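Local coordinates for protein methylenetetrahydrofolate--tRNA-(uracil-5-)-methyltransferase TrmFO (Thermus thermophilus, PDB 3G5S) that probably catalyses the folate- and FAD-dependent methylation of uridine 54 to 5-methyluridine in tRNA, using methylenetetrahydrofolate as the carbon donor and NADH or NADPH as reductant, at residues Thr61-Leu66 / Glu372-Gly377; Phe175-Tyr180 / Tyr186-Met191; Glu194-Phe199 / Arg232-Leu237; Leu281-Gln286 / Pro392-Trp397; Arg288-Gln291 / Gly295-Asn298. All coordinates share one frame; numbering follows the deposited sequence.

Contact 1 of 5, residues Thr61-Leu66 / Glu372-Gly377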
# COMPACT_ATOMS: atom_id res chain seq x y z
N THR A 61 0.04 9.88 16.66
CA THR A 61 1.38 9.79 16.08
C THR A 61 1.46 8.72 15.00
O THR A 61 2.54 8.52 14.42
CB THR A 61 2.43 9.47 17.14
OG1 THR A 61 2.12 8.21 17.73
CG2 THR A 61 2.45 10.55 18.22
N ASN A 62 0.34 8.06 14.71
CA ASN A 62 0.32 6.94 13.76
C ASN A 62 -0.37 7.31 12.46
O ASN A 62 -1.50 7.77 12.46
CB ASN A 62 -0.39 5.73 14.36
CG ASN A 62 0.36 5.12 15.51
OD1 ASN A 62 1.53 4.77 15.38
ND2 ASN A 62 -0.32 4.96 16.64
N ALA A 63 0.31 7.08 11.34
CA ALA A 63 -0.28 7.34 10.03
C ALA A 63 -1.59 6.57 9.83
O ALA A 63 -2.55 7.09 9.26
CB ALA A 63 0.70 7.01 8.93
N LYS A 64 -1.63 5.32 10.28
CA LYS A 64 -2.85 4.54 10.20
C LYS A 64 -3.93 5.12 11.11
O LYS A 64 -5.12 5.04 10.80
CB LYS A 64 -2.57 3.07 10.53
CG LYS A 64 -1.85 2.32 9.40
CD LYS A 64 -1.54 0.88 9.77
CE LYS A 64 -0.82 0.15 8.64
NZ LYS A 64 -1.73 -0.34 7.58
N GLY A 65 -3.52 5.72 12.22
CA GLY A 65 -4.46 6.40 13.10
C GLY A 65 -5.13 7.57 12.41
O GLY A 65 -6.33 7.80 12.57
N LEU A 66 -4.37 8.34 11.64
CA LEU A 66 -4.97 9.41 10.86
C LEU A 66 -5.95 8.84 9.83
O LEU A 66 -7.06 9.34 9.68
CB LEU A 66 -3.90 10.25 10.17
CG LEU A 66 -4.42 11.29 9.18
CD1 LEU A 66 -5.44 12.23 9.82
CD2 LEU A 66 -3.28 12.08 8.55
N GLU A 372 -2.41 16.64 2.07
CA GLU A 372 -2.21 16.66 3.52
C GLU A 372 -2.94 15.53 4.23
O GLU A 372 -2.59 15.18 5.35
CB GLU A 372 -2.65 17.99 4.13
CG GLU A 372 -1.81 19.17 3.73
CD GLU A 372 -2.03 19.62 2.30
OE1 GLU A 372 -3.07 19.26 1.70
OE2 GLU A 372 -1.15 20.34 1.78
N SER A 373 -3.99 15.01 3.60
CA SER A 373 -4.72 13.90 4.19
C SER A 373 -3.98 12.61 3.90
O SER A 373 -3.26 12.50 2.90
CB SER A 373 -6.16 13.84 3.69
OG SER A 373 -6.25 13.43 2.35
N MSE A 374 -4.17 11.62 4.76
CA MSE A 374 -3.49 10.35 4.54
C MSE A 374 -4.06 9.64 3.31
O MSE A 374 -3.31 9.09 2.50
CB MSE A 374 -3.57 9.46 5.78
CG MSE A 374 -2.73 8.19 5.69
SE MSE A 374 -0.84 8.52 5.31
CE MSE A 374 -0.42 9.69 6.80
N LEU A 375 -5.38 9.63 3.14
CA LEU A 375 -5.93 9.00 1.94
C LEU A 375 -5.44 9.72 0.69
O LEU A 375 -5.08 9.09 -0.30
CB LEU A 375 -7.46 8.95 1.98
CG LEU A 375 -8.10 8.33 0.73
CD1 LEU A 375 -7.53 6.94 0.42
CD2 LEU A 375 -9.61 8.28 0.88
N GLY A 376 -5.42 11.05 0.74
CA GLY A 376 -4.92 11.83 -0.38
C GLY A 376 -3.46 11.55 -0.68
O GLY A 376 -3.06 11.40 -1.83
N GLY A 377 -2.64 11.50 0.36
CA GLY A 377 -1.25 11.18 0.16
C GLY A 377 -1.08 9.81 -0.46
O GLY A 377 -0.24 9.61 -1.34
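Met-374, a selenomethionine, lies across Ala-63 and Leu-66, pairing the first turns of two helices, 63-74 and 374-384, in a buried helix-helix contact of this Rossmann-type flavoprotein. Its side chain meets the other helix at two levels. Near the backbone, CB of Met-374 rests 3.8 Å from CD2 of Leu-66, the two side chains crossing at a slant. Farther out the chain curls: CG stands anti to the backbone N (chi1 -172°), and successive bends at chi2 and chi3 fold the terminal methyl back, so that CE of Met-374 comes within 3.6 Å of CB of Ala-63. Between these two touches CG of Met-374 passes 3.7 Å from the carbonyl O of Ala-63. The side chains touch through carbon alone, and Trp-397 adds to this by packing on both Leu-66 and Met-374.

The N-terminus of helix 374-384 is bound by polar groups. Glu-70, one turn further along helix 63-74, accepts from the backbone N of Met-374 through OE2 and from that of Leu-375 through OE1, tying one helix to the N-terminus of the other. The remaining cap is local: Ser-373, the N-cap residue, takes the N-H of Gly-376 on OG at 3.0 Å.

Contact 2 of 5, residues Phe175-Tyr180 / Tyr186-Met191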
# COMPACT_ATOMS: atom_id res chain seq x y z
N PHE A 175 27.18 9.45 -1.60
CA PHE A 175 27.43 10.26 -2.79
C PHE A 175 26.40 9.96 -3.87
O PHE A 175 25.98 8.81 -4.03
CB PHE A 175 28.87 10.10 -3.29
CG PHE A 175 29.24 8.70 -3.72
CD1 PHE A 175 29.71 7.76 -2.80
CD2 PHE A 175 29.16 8.33 -5.06
CE1 PHE A 175 30.07 6.49 -3.21
CE2 PHE A 175 29.51 7.06 -5.46
CZ PHE A 175 29.97 6.13 -4.54
N ARG A 176 25.96 11.00 -4.57
CA ARG A 176 25.01 10.85 -5.67
C ARG A 176 25.77 10.49 -6.93
O ARG A 176 26.68 11.21 -7.35
CB ARG A 176 24.24 12.16 -5.92
CG ARG A 176 23.09 12.48 -4.95
CD ARG A 176 21.84 11.61 -5.16
NE ARG A 176 21.00 12.02 -6.29
CZ ARG A 176 19.93 12.81 -6.19
NH1 ARG A 176 19.58 13.32 -5.02
NH2 ARG A 176 19.22 13.11 -7.27
N ALA A 177 25.39 9.39 -7.55
CA ALA A 177 26.00 8.98 -8.80
C ALA A 177 25.22 7.85 -9.43
O ALA A 177 24.60 7.03 -8.74
CB ALA A 177 27.44 8.55 -8.58
N GLY A 178 25.24 7.83 -10.75
CA GLY A 178 24.82 6.67 -11.50
C GLY A 178 26.11 5.98 -11.88
O GLY A 178 27.17 6.61 -11.89
N ARG A 179 26.04 4.69 -12.15
CA ARG A 179 27.22 3.96 -12.57
C ARG A 179 27.74 4.52 -13.89
O ARG A 179 26.96 4.93 -14.75
CB ARG A 179 26.91 2.47 -12.71
CG ARG A 179 26.29 1.87 -11.46
CD ARG A 179 26.04 0.39 -11.66
NE ARG A 179 25.18 -0.19 -10.63
CZ ARG A 179 25.61 -0.57 -9.43
NH1 ARG A 179 26.88 -0.42 -9.09
NH2 ARG A 179 24.76 -1.10 -8.56
N TYR A 180 29.06 4.56 -14.03
CA TYR A 180 29.69 5.04 -15.26
C TYR A 180 29.24 6.46 -15.61
O TYR A 180 29.22 6.84 -16.78
CB TYR A 180 29.39 4.09 -16.41
CG TYR A 180 29.86 2.67 -16.16
CD1 TYR A 180 31.21 2.36 -16.12
CD2 TYR A 180 28.94 1.65 -15.95
CE1 TYR A 180 31.64 1.07 -15.88
CE2 TYR A 180 29.36 0.35 -15.72
CZ TYR A 180 30.71 0.07 -15.68
OH TYR A 180 31.14 -1.22 -15.45
N TYR A 186 21.09 7.97 -8.25
CA TYR A 186 21.07 7.13 -7.06
C TYR A 186 21.92 7.74 -5.96
O TYR A 186 22.91 8.41 -6.22
CB TYR A 186 21.58 5.72 -7.38
CG TYR A 186 20.73 4.95 -8.35
CD1 TYR A 186 19.74 4.09 -7.90
CD2 TYR A 186 20.91 5.08 -9.72
CE1 TYR A 186 18.95 3.38 -8.79
CE2 TYR A 186 20.13 4.37 -10.62
CZ TYR A 186 19.15 3.52 -10.14
OH TYR A 186 18.37 2.82 -11.03
N LEU A 187 21.51 7.50 -4.72
CA LEU A 187 22.36 7.77 -3.57
C LEU A 187 23.13 6.50 -3.25
O LEU A 187 22.56 5.42 -3.19
CB LEU A 187 21.53 8.21 -2.37
CG LEU A 187 21.30 9.71 -2.21
CD1 LEU A 187 20.33 9.98 -1.07
CD2 LEU A 187 22.63 10.42 -1.96
N ASN A 188 24.44 6.64 -3.07
CA ASN A 188 25.29 5.49 -2.82
C ASN A 188 25.91 5.59 -1.44
O ASN A 188 26.50 6.61 -1.11
CB ASN A 188 26.38 5.42 -3.88
CG ASN A 188 25.82 5.33 -5.28
OD1 ASN A 188 25.42 4.25 -5.72
ND2 ASN A 188 25.77 6.46 -5.98
N CYS A 189 25.77 4.54 -0.64
CA CYS A 189 26.32 4.48 0.70
C CYS A 189 27.50 3.51 0.68
O CYS A 189 27.29 2.30 0.76
CB CYS A 189 25.27 3.97 1.69
SG CYS A 189 23.75 4.94 1.74
N PRO A 190 28.73 4.03 0.55
CA PRO A 190 29.88 3.12 0.47
C PRO A 190 30.25 2.51 1.82
O PRO A 190 30.08 3.12 2.88
CB PRO A 190 31.00 4.02 -0.04
CG PRO A 190 30.62 5.40 0.39
CD PRO A 190 29.12 5.44 0.38
N MSE A 191 30.80 1.30 1.75
CA MSE A 191 31.11 0.48 2.90
C MSE A 191 32.51 -0.09 2.73
O MSE A 191 32.92 -0.41 1.61
CB MSE A 191 30.13 -0.68 2.94
CG MSE A 191 29.84 -1.17 4.31
SE MSE A 191 28.30 -2.30 4.20
CE MSE A 191 27.06 -1.06 3.51
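Strands 175-176 and 187-191 run antiparallel as a beta hairpin, with Phe-175 and Asn-188 forming a hydrogen-bonded pair and Arg-176 and Leu-187 the non-hydrogen-bonded pair beside it. ND2 of Asn-188 reaches across to the other arm of the hairpin and donates to two carbonyls, Phe-175 O at 3.1 Å and Ala-177 O at 3.1 Å, the latter lying almost in the amide plane. Phe-175 O is therefore gripped twice, by ND2 and by the backbone N of Asn-188 (2.8 Å), which approach from opposite faces of the carbonyl plane. The other end of the amide, OD1, accepts from Gln-261, so both ends of the group are held and its rotation is fixed.

With CG set between its backbone N and carbonyl carbon (chi1 62°), the Phe-175 ring swings over Asn-188, whose CB makes a CH-pi contact 3.8 Å from the ring centroid. Pro-190 meets the same ring at its edge, CG of Pro-190 3.8 Å from CE1 of Phe-175. On the other face of the sheet CD of Arg-176 lies 3.5 Å from CD2 of Leu-187, and both side chains touch Trp-272 of strand 271-274. Strand 175-176 is an outer strand of the antiparallel sheet; strand 187-191 pairs on its inner side with strand 258-264.

Contact 3 of 5, residues Glu194-Phe199 / Arg232-Leu237; sequences EEYRRF and RGYQTL
A T-shaped tyrosine pair, locked by a hydroxyl-to-carbonyl hydrogen bond, joins helix 193-205 to the loop that leads into the short helix 236-239. Tyr-196 points its ring edge at the face of Tyr-234: the centroids are 5.1 Å apart and the planes stand at 79°, with CE2 of Tyr-196 only 3.6 Å from CE2 of Tyr-234. Extended from its helix with CG anti to the backbone N (chi1 172°), the Tyr-196 ring carries its hydroxyl past the neighbouring ring to the backbone, where OH donates to Tyr-234 O at 2.6 Å. The same OH accepts from a water at 3.0 Å. That water also donates to Gly-233 O and accepts from the N of Leu-237, so one hydroxyl is linked to three points of the loop and helix start.

Arg-197 adds a second neighbour to Tyr-234: a bend at chi3 presents a guanidinium face to the tyrosine, CE2 of Tyr-234 sitting over its centre, 3.6 Å from CZ of Arg-197, the planes 31° apart. CB of Leu-237 closes on the edge of the Tyr-196 ring beside the hydroxyl. Further along helix 193-205, Leu-203 packs on Leu-237, while Met-242 and Phe-257, from loops, pack on Tyr-196.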
# COMPACT_ATOMS: atom_id res chain seq x y z
N GLU A 194 35.30 -4.38 6.27
CA GLU A 194 34.88 -4.73 7.63
C GLU A 194 33.40 -4.40 7.87
O GLU A 194 32.69 -5.17 8.52
CB GLU A 194 35.76 -4.05 8.68
CG GLU A 194 35.17 -4.06 10.10
CD GLU A 194 34.95 -5.46 10.68
OE1 GLU A 194 35.49 -6.44 10.11
OE2 GLU A 194 34.25 -5.58 11.70
N GLU A 195 32.94 -3.27 7.36
CA GLU A 195 31.53 -2.93 7.50
C GLU A 195 30.66 -3.92 6.76
O GLU A 195 29.60 -4.32 7.25
CB GLU A 195 31.28 -1.50 7.02
CG GLU A 195 31.87 -0.46 7.96
CD GLU A 195 31.87 0.94 7.39
OE1 GLU A 195 32.00 1.10 6.16
OE2 GLU A 195 31.76 1.90 8.19
N TYR A 196 31.10 -4.33 5.57
CA TYR A 196 30.37 -5.36 4.83
C TYR A 196 30.32 -6.67 5.61
O TYR A 196 29.28 -7.31 5.71
CB TYR A 196 30.97 -5.59 3.45
CG TYR A 196 30.34 -6.78 2.77
CD1 TYR A 196 29.05 -6.70 2.26
CD2 TYR A 196 31.01 -7.99 2.67
CE1 TYR A 196 28.46 -7.79 1.66
CE2 TYR A 196 30.42 -9.09 2.07
CZ TYR A 196 29.15 -8.98 1.56
OH TYR A 196 28.54 -10.05 0.96
N ARG A 197 31.46 -7.08 6.17
CA ARG A 197 31.50 -8.32 6.92
C ARG A 197 30.53 -8.33 8.11
O ARG A 197 29.82 -9.31 8.32
CB ARG A 197 32.94 -8.65 7.36
CG ARG A 197 33.92 -8.78 6.19
CD ARG A 197 35.25 -9.43 6.59
NE ARG A 197 35.21 -10.89 6.47
CZ ARG A 197 35.79 -11.58 5.49
NH1 ARG A 197 36.48 -10.94 4.54
NH2 ARG A 197 35.70 -12.90 5.45
N ARG A 198 30.47 -7.23 8.86
CA ARG A 198 29.53 -7.10 9.98
C ARG A 198 28.09 -7.23 9.48
O ARG A 198 27.28 -7.94 10.07
CB ARG A 198 29.72 -5.76 10.72
CG ARG A 198 28.74 -5.51 11.89
CD ARG A 198 28.73 -4.04 12.36
NE ARG A 198 27.78 -3.81 13.47
CZ ARG A 198 27.19 -2.65 13.72
NH1 ARG A 198 27.43 -1.60 12.95
NH2 ARG A 198 26.34 -2.54 14.73
N PHE A 199 27.79 -6.53 8.39
CA PHE A 199 26.45 -6.50 7.82
C PHE A 199 26.04 -7.88 7.31
O PHE A 199 24.95 -8.38 7.60
CB PHE A 199 26.42 -5.47 6.70
CG PHE A 199 25.06 -5.23 6.12
CD1 PHE A 199 24.09 -4.54 6.82
CD2 PHE A 199 24.76 -5.68 4.85
CE1 PHE A 199 22.84 -4.32 6.28
CE2 PHE A 199 23.51 -5.46 4.30
CZ PHE A 199 22.55 -4.77 5.01
N ARG A 232 23.72 -17.75 0.88
CA ARG A 232 24.26 -18.49 -0.24
C ARG A 232 25.75 -18.18 -0.48
O ARG A 232 26.38 -18.80 -1.33
CB ARG A 232 23.36 -18.31 -1.47
CG ARG A 232 21.96 -18.89 -1.20
CD ARG A 232 20.92 -18.76 -2.32
NE ARG A 232 19.62 -19.25 -1.85
CZ ARG A 232 18.54 -19.38 -2.61
NH1 ARG A 232 18.57 -19.06 -3.90
NH2 ARG A 232 17.41 -19.84 -2.07
N GLY A 233 26.30 -17.27 0.32
CA GLY A 233 27.74 -17.04 0.32
C GLY A 233 28.18 -15.60 0.48
O GLY A 233 27.47 -14.67 0.10
N TYR A 234 29.37 -15.42 1.04
CA TYR A 234 29.99 -14.11 1.24
C TYR A 234 30.03 -13.27 -0.04
O TYR A 234 29.84 -12.06 -0.00
CB TYR A 234 31.41 -14.30 1.79
CG TYR A 234 32.17 -13.03 2.12
CD1 TYR A 234 33.03 -12.46 1.19
CD2 TYR A 234 32.05 -12.43 3.36
CE1 TYR A 234 33.74 -11.31 1.50
CE2 TYR A 234 32.75 -11.28 3.67
CZ TYR A 234 33.60 -10.72 2.74
OH TYR A 234 34.31 -9.58 3.05
N GLN A 235 30.27 -13.91 -1.18
CA GLN A 235 30.43 -13.17 -2.43
C GLN A 235 29.12 -12.65 -3.01
O GLN A 235 29.12 -11.71 -3.80
CB GLN A 235 31.09 -14.05 -3.49
CG GLN A 235 32.52 -14.42 -3.20
CD GLN A 235 33.15 -15.13 -4.38
OE1 GLN A 235 32.86 -16.29 -4.65
NE2 GLN A 235 34.00 -14.42 -5.10
N THR A 236 28.02 -13.29 -2.64
CA THR A 236 26.76 -13.11 -3.35
C THR A 236 26.28 -11.66 -3.38
O THR A 236 25.97 -11.13 -4.44
CB THR A 236 25.67 -14.02 -2.74
OG1 THR A 236 26.23 -15.30 -2.43
CG2 THR A 236 24.50 -14.17 -3.68
N LEU A 237 26.22 -11.01 -2.22
CA LEU A 237 25.76 -9.63 -2.20
C LEU A 237 26.69 -8.69 -2.97
O LEU A 237 26.25 -7.69 -3.54
CB LEU A 237 25.56 -9.14 -0.76
CG LEU A 237 24.39 -9.78 -0.02
CD1 LEU A 237 24.47 -9.50 1.47
CD2 LEU A 237 23.06 -9.31 -0.59
O HOH W 1 26.54 -12.19 0.40

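Contact 4 of 5, residues Leu281-Gln286 / Pro392-Trp397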
# COMPACT_ATOMS: atom_id res chain seq x y z
N LEU A 281 12.50 -10.33 6.06
CA LEU A 281 12.89 -10.20 7.46
C LEU A 281 11.79 -9.55 8.30
O LEU A 281 11.01 -8.74 7.80
CB LEU A 281 14.15 -9.36 7.58
CG LEU A 281 15.45 -10.02 7.11
CD1 LEU A 281 16.61 -9.05 7.21
CD2 LEU A 281 15.74 -11.29 7.90
N LYS A 282 11.73 -9.91 9.58
CA LYS A 282 10.83 -9.24 10.50
C LYS A 282 11.22 -7.77 10.57
O LYS A 282 12.39 -7.42 10.42
CB LYS A 282 10.90 -9.88 11.89
CG LYS A 282 10.54 -11.35 11.88
CD LYS A 282 10.29 -11.88 13.28
CE LYS A 282 9.92 -13.35 13.23
NZ LYS A 282 9.34 -13.83 14.52
N TRP A 283 10.24 -6.91 10.78
CA TRP A 283 10.48 -5.48 10.66
C TRP A 283 11.52 -4.93 11.66
O TRP A 283 12.37 -4.15 11.28
CB TRP A 283 9.14 -4.73 10.66
CG TRP A 283 8.31 -5.08 9.44
CD1 TRP A 283 8.60 -6.03 8.49
CD2 TRP A 283 7.06 -4.51 9.05
NE1 TRP A 283 7.62 -6.07 7.53
CE2 TRP A 283 6.66 -5.15 7.85
CE3 TRP A 283 6.24 -3.51 9.59
CZ2 TRP A 283 5.48 -4.82 7.19
CZ3 TRP A 283 5.07 -3.19 8.92
CH2 TRP A 283 4.70 -3.84 7.74
N PRO A 284 11.47 -5.36 12.94
CA PRO A 284 12.51 -4.87 13.85
C PRO A 284 13.92 -5.28 13.41
O PRO A 284 14.88 -4.56 13.64
CB PRO A 284 12.15 -5.52 15.19
CG PRO A 284 10.67 -5.74 15.10
CD PRO A 284 10.42 -6.11 13.66
N GLU A 285 14.03 -6.45 12.78
CA GLU A 285 15.32 -6.88 12.26
C GLU A 285 15.77 -6.02 11.08
O GLU A 285 16.94 -5.68 10.96
CB GLU A 285 15.29 -8.35 11.85
CG GLU A 285 15.05 -9.30 13.02
CD GLU A 285 16.24 -9.37 13.97
OE1 GLU A 285 16.54 -8.38 14.67
OE2 GLU A 285 16.87 -10.44 14.03
N GLN A 286 14.83 -5.67 10.21
CA GLN A 286 15.15 -4.77 9.11
C GLN A 286 15.69 -3.45 9.64
O GLN A 286 16.68 -2.93 9.13
CB GLN A 286 13.92 -4.50 8.25
CG GLN A 286 13.44 -5.70 7.45
CD GLN A 286 12.32 -5.34 6.49
OE1 GLN A 286 12.35 -4.29 5.85
NE2 GLN A 286 11.33 -6.21 6.39
N PRO A 392 3.73 -2.18 -3.87
CA PRO A 392 2.57 -1.64 -3.13
C PRO A 392 2.95 -0.73 -1.97
O PRO A 392 4.06 -0.79 -1.44
CB PRO A 392 1.87 -2.89 -2.60
CG PRO A 392 2.36 -4.03 -3.49
CD PRO A 392 3.79 -3.65 -3.79
N MSE A 393 1.99 0.10 -1.57
CA MSE A 393 2.21 1.10 -0.53
C MSE A 393 1.15 1.00 0.57
O MSE A 393 -0.03 0.82 0.29
CB MSE A 393 2.18 2.49 -1.16
CG MSE A 393 2.49 3.63 -0.20
SE MSE A 393 4.15 3.38 0.80
CE MSE A 393 5.32 3.03 -0.70
N TYR A 394 1.61 1.14 1.82
CA TYR A 394 0.71 1.30 2.95
C TYR A 394 0.84 2.70 3.55
O TYR A 394 1.76 3.44 3.21
CB TYR A 394 0.87 0.19 3.98
CG TYR A 394 2.22 0.04 4.66
CD1 TYR A 394 3.03 -1.06 4.39
CD2 TYR A 394 2.64 0.93 5.63
CE1 TYR A 394 4.24 -1.24 5.05
CE2 TYR A 394 3.86 0.76 6.30
CZ TYR A 394 4.65 -0.33 6.00
OH TYR A 394 5.85 -0.54 6.64
N ALA A 395 -0.09 3.06 4.43
CA ALA A 395 -0.10 4.41 5.00
C ALA A 395 1.14 4.66 5.85
O ALA A 395 1.51 3.83 6.69
CB ALA A 395 -1.34 4.59 5.85
N ASN A 396 1.77 5.81 5.64
CA ASN A 396 2.94 6.20 6.41
C ASN A 396 3.12 7.71 6.28
O ASN A 396 2.58 8.33 5.36
CB ASN A 396 4.20 5.45 5.94
CG ASN A 396 4.60 5.82 4.54
OD1 ASN A 396 4.18 5.18 3.56
ND2 ASN A 396 5.40 6.87 4.41
N TRP A 397 3.89 8.30 7.19
CA TRP A 397 4.04 9.74 7.23
C TRP A 397 4.84 10.33 6.07
O TRP A 397 4.79 11.53 5.84
CB TRP A 397 4.63 10.19 8.56
CG TRP A 397 3.72 9.99 9.72
CD1 TRP A 397 3.97 9.23 10.83
CD2 TRP A 397 2.43 10.58 9.92
NE1 TRP A 397 2.91 9.31 11.70
CE2 TRP A 397 1.95 10.13 11.17
CE3 TRP A 397 1.62 11.44 9.16
CZ2 TRP A 397 0.70 10.52 11.68
CZ3 TRP A 397 0.39 11.82 9.66
CH2 TRP A 397 -0.06 11.36 10.91
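Tyr-394 meets Trp-283 in the single touch between loop 392-397 and the start of helix 283-290. Along the loop, Pro-392 comes first, its carbonyl taking a hydrogen bond from Arg-303, then Met-393.

Tyr-394 then turns its ring toward the tryptophan, CG lying between the backbone N and the carbonyl carbon (chi1 61°). The two side chains arrive from opposite directions. Their planes are nearly parallel, 14° apart, but slid so far that the rings barely overlap, the centroid of the tyrosine lying 5.6 Å from that of the six-membered ring of Trp-283. Contact is made by the far corner of the indole: CZ3 of Trp-283 is 3.6 Å from OH of Tyr-394, and CH2 of Trp-283 is 3.8 Å from CE1 of Tyr-394. The hydroxyl is engaged by the backbone N of Tyr-304, whose own ring stacks on Trp-283.

Beyond it Trp-397 donates from NE1 to Thr-61 O. The Tyr-394 side chain lies about 8 Å from the bound FAD without touching it. Together Trp-283, Tyr-304 and Tyr-394 form a small aromatic cluster that joins helix 283-290 to the loop.

Contact 5 of 5, residues Arg288-Gln291 / Gly295-Asn298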
# COMPACT_ATOMS: atom_id res chain seq x y z
N ARG A 288 17.19 -2.81 12.52
CA ARG A 288 18.52 -3.02 13.09
C ARG A 288 19.58 -3.12 12.01
O ARG A 288 20.67 -2.54 12.11
CB ARG A 288 18.51 -4.27 13.97
CG ARG A 288 19.81 -4.50 14.71
CD ARG A 288 19.65 -5.58 15.76
NE ARG A 288 19.22 -6.85 15.17
CZ ARG A 288 20.05 -7.77 14.69
NH1 ARG A 288 21.37 -7.57 14.72
NH2 ARG A 288 19.57 -8.89 14.18
N LEU A 289 19.26 -3.87 10.96
CA LEU A 289 20.20 -4.08 9.85
C LEU A 289 20.42 -2.79 9.05
O LEU A 289 21.55 -2.43 8.74
CB LEU A 289 19.69 -5.19 8.94
CG LEU A 289 20.07 -6.62 9.34
CD1 LEU A 289 21.43 -6.97 8.75
CD2 LEU A 289 20.09 -6.81 10.85
N ILE A 290 19.33 -2.11 8.73
CA ILE A 290 19.43 -0.89 7.94
C ILE A 290 20.32 0.14 8.64
O ILE A 290 21.10 0.84 8.00
CB ILE A 290 18.03 -0.28 7.65
CG1 ILE A 290 17.29 -1.14 6.62
CG2 ILE A 290 18.16 1.15 7.16
CD1 ILE A 290 15.80 -0.90 6.60
N GLN A 291 20.22 0.21 9.96
CA GLN A 291 20.96 1.24 10.67
C GLN A 291 22.45 0.91 10.82
O GLN A 291 23.21 1.70 11.37
CB GLN A 291 20.26 1.60 11.98
CG GLN A 291 18.89 2.25 11.72
CD GLN A 291 18.23 2.82 12.96
OE1 GLN A 291 18.51 2.38 14.08
NE2 GLN A 291 17.35 3.80 12.77
N GLY A 295 25.40 6.17 6.65
CA GLY A 295 24.42 7.13 6.19
C GLY A 295 23.03 6.87 6.74
O GLY A 295 22.22 7.79 6.85
N LEU A 296 22.75 5.62 7.11
CA LEU A 296 21.42 5.23 7.54
C LEU A 296 21.34 4.92 9.04
O LEU A 296 20.36 4.34 9.50
CB LEU A 296 20.93 4.03 6.72
CG LEU A 296 20.94 4.24 5.20
CD1 LEU A 296 20.35 3.02 4.49
CD2 LEU A 296 20.18 5.50 4.79
N GLU A 297 22.36 5.34 9.80
CA GLU A 297 22.42 5.01 11.22
C GLU A 297 21.20 5.50 12.00
O GLU A 297 20.82 4.89 13.00
CB GLU A 297 23.70 5.57 11.84
CG GLU A 297 24.96 4.85 11.38
CD GLU A 297 25.62 5.47 10.16
OE1 GLU A 297 25.01 6.34 9.50
OE2 GLU A 297 26.78 5.10 9.86
N ASN A 298 20.60 6.59 11.55
CA ASN A 298 19.40 7.12 12.19
C ASN A 298 18.23 7.22 11.21
O ASN A 298 17.34 8.04 11.37
CB ASN A 298 19.70 8.47 12.82
CG ASN A 298 20.70 8.36 13.95
OD1 ASN A 298 20.37 7.88 15.03
ND2 ASN A 298 21.93 8.77 13.69
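Gln-291 sets CG beside its backbone N and anti to its carbonyl carbon (chi1 -65°), then runs extended, so that its side chain lies along the returning backbone of Leu-296 and Glu-297. The setting is a helix-to-strand turn: helix 283-290 ends, the chain reverses, and loop 295-298 leads back toward strand 301-303 of the antiparallel sheet. CG of Gln-291 passes 3.4 Å from Leu-296 O, and CD stands 3.3 Å from Glu-297 O. These are packing contacts; the amide's hydrogen bond is made farther on, from NE2 to the carbonyl of Ala-299.

The backbones approach closely here, with CA of Gln-291 and CA of Glu-297 4.1 Å apart, and two CA-H...O contacts join the segments, one in each direction. Gln-291 CA faces Leu-296 O at 3.4 Å, and Glu-297 CA faces Gln-291 O at 3.4 Å, both close to straight. On the buried side Leu-296 points toward the helix end: its CB is 3.4 Å from Ile-290 O, and its CD1 meets CG2 of Ile-290 at 3.9 Å. Pro-162 and Ile-169 pack on this apolar pair, touching Ile-290 and Leu-296 respectively.

Gly-295, with a positive phi of 98°, lies in the returning loop. Glu-297 bends at chi2 and curls back, its OE1 accepting from the N of Gly-295, 2.9 Å away on the syn side, in a bent bond well out of the carboxylate plane.

Overall arrangement
The five contacts fall into two groups. Contacts 2, 3 and 5 lie on the same side of the chain's centre, their centres 16 to 19 Å apart, around the antiparallel sheet and its helices: strand 187-191 leads into helix 193-205, and Phe-199 of contact 3 packs on Leu-289 of contact 5. Contact 1 lies apart, its centre 38 Å from that of contact 3. Contact 4 connects the groups, sharing helix 283-290 with contact 5 and touching contact 1, where Trp-397 and Asn-396 meet Thr-61, Ala-63 and Met-374. Contacts 2, 3 and 5 nest within the loop closed by contact 1, contact 5 also within that of contact 4; segments of contacts 1 and 4 alternate, interlocking distant sequence.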